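PDB 4H6V: subtilisin-like protein from Prochloron didemni, which probably acts as a subtilisin-like serine endopeptidase in the maturation of patellamides, this chain holding its protease domain. Local coordinates for residues Asn19-Ile24 against Arg85-Pro90. Sequence-based numbering, arbitrary orientation.
Sequences NIRVAI and RGLIVP
Val22 and Ile24 each hydrogen-bond through both N and O to strand 85-90: Val22 to Arg85 and Leu87, Ile24 to Leu87 and Val89. Ile20 adds one more bond. Val22 N donates to Arg85 O at 2.9 Å. Val22 O accepts from Leu87 N. Ile24 repeats the pattern, its N bonding to Leu87 O and its O to Val89 N. Arg85 N reaches back to Ile20 O.

On one face, Arg21 and Arg85 run side by side with extended chains. NE of Arg85 lies 3.7 Å above the guanidinium plane of Arg21, offset toward its rim. The two planes are 39° apart. These groups are like-charged neighbours. Further along this face, Ala23 CB meets Leu87 CB at 4.0 Å. On the other face, Ile88 CD1 touches Ile24 CG1 at 3.8 Å. CG1 of Ile88 stands beside its backbone N (chi1 -57°), and the second torsion (-51°) turns CD1 toward Ile24.

These are two neighbouring parallel strands in the central sheet of the subtilase fold. Strand 21-26 leads to Asp26, predicted as the charge-relay aspartate.

Outside the pair, the two arginines have separate partners: Arg21 NH1 bonds to Ala114 O and Arg85 NH1 to Thr42 OG1. These bonds probably help to offset the repulsion. Strand 118-121 flanks 21-26, and strand 40-43 flanks 85-90. Ile69 and Phe70 of helix 62-70 pack on Val22 and Ile24.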
ATOM      1  N   ASN A  19      10.201   0.311 -15.520  1.00 23.94           N
ATOM      2  CA  ASN A  19       9.069   0.951 -16.186  1.00 24.05           C
ATOM      3  C   ASN A  19       7.791   0.887 -15.363  1.00 23.36           C
ATOM      4  O   ASN A  19       6.801   1.546 -15.711  1.00 23.32           O
ATOM      5  CB  ASN A  19       8.838   0.373 -17.579  1.00 25.35           C
ATOM      6  CG  ASN A  19       9.961   0.716 -18.534  1.00 27.41           C
ATOM      7  OD1 ASN A  19      10.687  -0.164 -18.987  1.00 31.68           O
ATOM      8  ND2 ASN A  19      10.137   2.001 -18.809  1.00 29.07           N
ATOM      9  N   ILE A  20       7.811   0.107 -14.281  1.00 21.66           N
ATOM     10  CA  ILE A  20       6.654   0.008 -13.388  1.00 20.57           C
ATOM     11  C   ILE A  20       6.861   1.003 -12.255  1.00 19.71           C
ATOM     12  O   ILE A  20       7.879   0.963 -11.562  1.00 19.24           O
ATOM     13  CB  ILE A  20       6.429  -1.434 -12.861  1.00 20.30           C
ATOM     14  CG1 ILE A  20       6.152  -2.409 -14.019  1.00 20.47           C
ATOM     15  CG2 ILE A  20       5.302  -1.483 -11.794  1.00 19.33           C
ATOM     16  CD1 ILE A  20       4.907  -2.112 -14.844  1.00 20.60           C
ATOM     17  N   ARG A  21       5.896   1.911 -12.096  1.00 18.95           N
ATOM     18  CA  ARG A  21       6.059   3.058 -11.225  1.00 18.63           C
ATOM     19  C   ARG A  21       5.160   2.969  -9.998  1.00 18.23           C
ATOM     20  O   ARG A  21       3.940   2.844 -10.123  1.00 18.24           O
ATOM     21  CB  ARG A  21       5.797   4.364 -11.983  1.00 19.43           C
ATOM     22  CG  ARG A  21       6.628   4.521 -13.243  1.00 20.56           C
ATOM     23  CD  ARG A  21       6.576   5.956 -13.762  1.00 24.32           C
ATOM     24  NE  ARG A  21       7.176   6.027 -15.095  1.00 25.80           N
ATOM     25  CZ  ARG A  21       7.171   7.101 -15.882  1.00 27.93           C
ATOM     26  NH1 ARG A  21       6.595   8.239 -15.493  1.00 27.48           N
ATOM     27  NH2 ARG A  21       7.747   7.028 -17.072  1.00 29.51           N
ATOM     28  N   VAL A  22       5.783   3.008  -8.824  1.00 17.24           N
ATOM     29  CA  VAL A  22       5.086   2.925  -7.550  1.00 17.34           C
ATOM     30  C   VAL A  22       5.284   4.230  -6.773  1.00 17.07           C
ATOM     31  O   VAL A  22       6.409   4.627  -6.455  1.00 17.55           O
ATOM     32  CB  VAL A  22       5.588   1.714  -6.713  1.00 17.07           C
ATOM     33  CG1 VAL A  22       4.828   1.617  -5.372  1.00 17.45           C
ATOM     34  CG2 VAL A  22       5.468   0.435  -7.512  1.00 17.34           C
ATOM     35  N   ALA A  23       4.179   4.908  -6.473  1.00 17.34           N
ATOM     36  CA  ALA A  23       4.240   6.183  -5.786  1.00 17.28           C
ATOM     37  C   ALA A  23       4.024   5.987  -4.291  1.00 17.90           C
ATOM     38  O   ALA A  23       3.139   5.229  -3.884  1.00 18.56           O
ATOM     39  CB  ALA A  23       3.179   7.139  -6.351  1.00 17.41           C
ATOM     40  N   ILE A  24       4.854   6.646  -3.486  1.00 17.95           N
ATOM     41  CA  ILE A  24       4.667   6.659  -2.034  1.00 18.54           C
ATOM     42  C   ILE A  24       4.132   8.030  -1.662  1.00 18.67           C
ATOM     43  O   ILE A  24       4.823   9.038  -1.819  1.00 18.89           O
ATOM     44  CB  ILE A  24       6.004   6.439  -1.244  1.00 19.12           C
ATOM     45  CG1 ILE A  24       6.771   5.197  -1.722  1.00 19.91           C
ATOM     46  CG2 ILE A  24       5.731   6.413   0.275  1.00 19.64           C
ATOM     47  CD1 ILE A  24       6.070   3.867  -1.459  1.00 21.21           C
ATOM     48  N   ARG A  85      10.463   1.622 -10.305  1.00 19.99           N
ATOM     49  CA  ARG A  85      10.694   3.058 -10.230  1.00 21.09           C
ATOM     50  C   ARG A  85       9.818   3.626  -9.117  1.00 20.93           C
ATOM     51  O   ARG A  85       8.608   3.399  -9.104  1.00 21.15           O
ATOM     52  CB  ARG A  85      10.344   3.694 -11.574  1.00 21.81           C
ATOM     53  CG  ARG A  85      10.532   5.216 -11.702  1.00 24.71           C
ATOM     54  CD  ARG A  85      10.293   5.599 -13.176  1.00 30.27           C
ATOM     55  NE  ARG A  85      10.377   7.020 -13.580  1.00 33.77           N
ATOM     56  CZ  ARG A  85      10.575   8.067 -12.779  1.00 34.13           C
ATOM     57  NH1 ARG A  85      10.710   7.906 -11.474  1.00 37.10           N
ATOM     58  NH2 ARG A  85      10.631   9.294 -13.293  1.00 34.32           N
ATOM     59  N   GLY A  86      10.433   4.334  -8.179  1.00 20.59           N
ATOM     60  CA  GLY A  86       9.695   4.951  -7.080  1.00 20.49           C
ATOM     61  C   GLY A  86       9.432   6.423  -7.303  1.00 20.41           C
ATOM     62  O   GLY A  86      10.309   7.161  -7.747  1.00 20.07           O
ATOM     63  N   LEU A  87       8.214   6.853  -6.985  1.00 20.33           N
ATOM     64  CA  LEU A  87       7.859   8.266  -7.019  1.00 20.83           C
ATOM     65  C   LEU A  87       7.515   8.682  -5.598  1.00 21.37           C
ATOM     66  O   LEU A  87       6.521   8.220  -5.039  1.00 21.55           O
ATOM     67  CB  LEU A  87       6.651   8.492  -7.935  1.00 20.34           C
ATOM     68  CG  LEU A  87       6.796   8.073  -9.399  1.00 22.29           C
ATOM     69  CD1 LEU A  87       5.436   8.067 -10.110  1.00 21.87           C
ATOM     70  CD2 LEU A  87       7.793   8.982 -10.119  1.00 23.56           C
ATOM     71  N   ILE A  88       8.353   9.523  -5.010  1.00 21.13           N
ATOM     72  CA  ILE A  88       8.128   9.982  -3.652  1.00 22.49           C
ATOM     73  C   ILE A  88       7.309  11.258  -3.762  1.00 22.73           C
ATOM     74  O   ILE A  88       7.785  12.258  -4.302  1.00 22.85           O
ATOM     75  CB  ILE A  88       9.463  10.213  -2.890  1.00 22.15           C
ATOM     76  CG1 ILE A  88      10.323   8.933  -2.884  1.00 23.08           C
ATOM     77  CG2 ILE A  88       9.214  10.752  -1.468  1.00 23.43           C
ATOM     78  CD1 ILE A  88       9.616   7.661  -2.426  1.00 23.75           C
ATOM     79  N   VAL A  89       6.070  11.197  -3.279  1.00 23.98           N
ATOM     80  CA  VAL A  89       5.135  12.321  -3.391  1.00 25.44           C
ATOM     81  C   VAL A  89       4.795  12.860  -1.996  1.00 26.18           C
ATOM     82  O   VAL A  89       4.133  12.175  -1.209  1.00 26.60           O
ATOM     83  CB  VAL A  89       3.837  11.914  -4.134  1.00 25.52           C
ATOM     84  CG1 VAL A  89       2.899  13.123  -4.297  1.00 25.73           C
ATOM     85  CG2 VAL A  89       4.159  11.271  -5.491  1.00 25.84           C
ATOM     86  N   PRO A  90       5.248  14.088  -1.685  1.00 27.15           N
ATOM     87  CA  PRO A  90       4.918  14.667  -0.383  1.00 28.09           C
ATOM     88  C   PRO A  90       3.450  15.079  -0.352  1.00 28.86           C
ATOM     89  O   PRO A  90       2.948  15.663  -1.320  1.00 29.28           O
ATOM     90  CB  PRO A  90       5.829  15.900  -0.286  1.00 28.23           C
ATOM     91  CG  PRO A  90       6.297  16.190  -1.702  1.00 28.28           C
ATOM     92  CD  PRO A  90       5.835  15.074  -2.613  1.00 27.44           C
TER